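Local coordinates for protein methyltransferase (Streptomyces regensis, PDB 5N5D) that probably transfers a methyl group from bound S-adenosylmethionine to a hydroxyl oxygen of a precursor during biosynthesis of the pyrrolobenzodiazepine tomaymycin, at residues L123-L126 / P127-R131. Residues are numbered along the deposited sequence; the frame is centred on the assembly and turned at random. Where two conformers were deposited one is given.
Sequences LDIL and PTLDR
The carbonyl oxygen of I125 is gripped twice by T128. The hydroxyl OG1 of T128 donates to I125 O over 2.6 Å, lying in the carbonyl plane on a lone pair, while T128 N reaches the same I125 O at 2.8 Å from above that plane, with an N-H...O angle of only 135°. With OG1 between its own backbone N and carbonyl carbon (chi1 78°), the hydroxyl is turned back toward I125 O; the methyl CG2 of T128 then lies beside I125 O and 3.7 Å from D124 O. One residue on, L129 N bonds to L126 O at 3.0 Å; like the bond from T128 N to I125 O it spans three residues, and 127-129 keep helical backbone angles. P127 has no N-H to offer the preceding turn; its CD instead stands 3.3 Å from L123 O and its CG 3.6 Å from D124 O. A glycine in its place, lacking the ring, would probably open a gap beside W155 and leave the backbone freer to turn. This segment leads from the helix toward strand 139-142 of the Rossmann-like methyltransferase fold, with I125 near the bound S-adenosylmethionine. L126 and L129 both pack inward on L66 of the central sheet, and their methyls L126 CD2 and L129 CD1 approach to 4.3 Å. I92 also lies against L126. Beyond the turn, D130 centres an inverse gamma turn and its carboxylate forms a salt bridge with K158.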
loop_
_atom_site.group_PDB
_atom_site.type_symbol
_atom_site.label_atom_id
_atom_site.label_comp_id
_atom_site.label_asym_id
_atom_site.label_seq_id
_atom_site.Cartn_x
_atom_site.Cartn_y
_atom_site.Cartn_z
ATOM N N LEU A 123 -5.609 24.938 -6.597
ATOM C CA LEU A 123 -6.799 25.034 -7.437
ATOM C C LEU A 123 -6.647 26.079 -8.536
ATOM O O LEU A 123 -7.383 26.025 -9.530
ATOM C CB LEU A 123 -8.035 25.332 -6.584
ATOM C CG LEU A 123 -8.545 24.182 -5.710
ATOM C CD1 LEU A 123 -9.801 24.598 -4.963
ATOM C CD2 LEU A 123 -8.807 22.906 -6.510
ATOM N N ASP A 124 -5.713 27.020 -8.387
ATOM C CA ASP A 124 -5.398 27.942 -9.474
ATOM C C ASP A 124 -4.458 27.309 -10.491
ATOM O O ASP A 124 -4.564 27.588 -11.689
ATOM C CB ASP A 124 -4.761 29.220 -8.919
ATOM C CG ASP A 124 -5.718 30.044 -8.074
ATOM O OD1 ASP A 124 -6.946 29.932 -8.267
ATOM O OD2 ASP A 124 -5.234 30.827 -7.223
ATOM N N ILE A 125 -3.550 26.447 -10.031
ATOM C CA ILE A 125 -2.525 25.895 -10.911
ATOM C C ILE A 125 -3.052 24.694 -11.685
ATOM O O ILE A 125 -2.746 24.529 -12.871
ATOM C CB ILE A 125 -1.278 25.537 -10.083
ATOM C CG1 ILE A 125 -0.603 26.819 -9.594
ATOM C CG2 ILE A 125 -0.303 24.690 -10.898
ATOM C CD1 ILE A 125 0.199 26.643 -8.340
ATOM N N LEU A 126 -3.834 23.834 -11.034
ATOM C CA LEU A 126 -4.261 22.581 -11.655
ATOM C C LEU A 126 -4.882 22.756 -13.037
ATOM O O LEU A 126 -4.512 22.000 -13.951
ATOM C CB LEU A 126 -5.218 21.860 -10.694
ATOM C CG LEU A 126 -4.515 21.216 -9.488
ATOM C CD1 LEU A 126 -5.490 20.910 -8.352
ATOM C CD2 LEU A 126 -3.795 19.950 -9.912
ATOM N N PRO A 127 -5.796 23.698 -13.277
ATOM C CA PRO A 127 -6.334 23.823 -14.644
ATOM C C PRO A 127 -5.275 24.115 -15.690
ATOM O O PRO A 127 -5.460 23.749 -16.860
ATOM C CB PRO A 127 -7.355 24.968 -14.528
ATOM C CG PRO A 127 -7.124 25.600 -13.209
ATOM C CD PRO A 127 -6.500 24.572 -12.325
ATOM N N THR A 128 -4.159 24.749 -15.310
ATOM C CA THR A 128 -3.098 25.066 -16.261
ATOM C C THR A 128 -2.301 23.841 -16.676
ATOM O O THR A 128 -1.494 23.934 -17.609
ATOM C CB THR A 128 -2.124 26.103 -15.686
ATOM O OG1 THR A 128 -1.223 25.474 -14.762
ATOM C CG2 THR A 128 -2.871 27.235 -14.984
ATOM N N LEU A 129 -2.502 22.711 -16.006
ATOM C CA LEU A 129 -1.774 21.488 -16.300
ATOM C C LEU A 129 -2.482 20.602 -17.315
ATOM O O LEU A 129 -1.906 19.596 -17.746
ATOM C CB LEU A 129 -1.545 20.699 -15.006
ATOM C CG LEU A 129 -0.833 21.457 -13.881
ATOM C CD1 LEU A 129 -0.599 20.526 -12.707
ATOM C CD2 LEU A 129 0.485 22.074 -14.350
ATOM N N ASP A 130 -3.706 20.945 -17.715
ATOM C CA ASP A 130 -4.449 20.134 -18.672
ATOM C C ASP A 130 -3.971 20.518 -20.069
ATOM O O ASP A 130 -4.620 21.259 -20.808
ATOM C CB ASP A 130 -5.948 20.340 -18.493
ATOM C CG ASP A 130 -6.771 19.242 -19.135
ATOM O OD1 ASP A 130 -6.183 18.361 -19.796
ATOM O OD2 ASP A 130 -8.008 19.257 -18.968
ATOM N N ARG A 131 -2.793 20.011 -20.426
ATOM C CA ARG A 131 -2.173 20.366 -21.691
ATOM C C ARG A 131 -1.270 19.230 -22.149
ATOM O O ARG A 131 -0.749 18.482 -21.312
ATOM C CB ARG A 131 -1.363 21.661 -21.557
ATOM C CG ARG A 131 -0.212 21.545 -20.580
ATOM C CD ARG A 131 0.436 22.890 -20.329
ATOM N NE ARG A 131 0.845 23.534 -21.573
ATOM C CZ ARG A 131 1.358 24.757 -21.650
ATOM N NH1 ARG A 131 1.537 25.471 -20.545
ATOM N NH2 ARG A 131 1.700 25.265 -22.828
#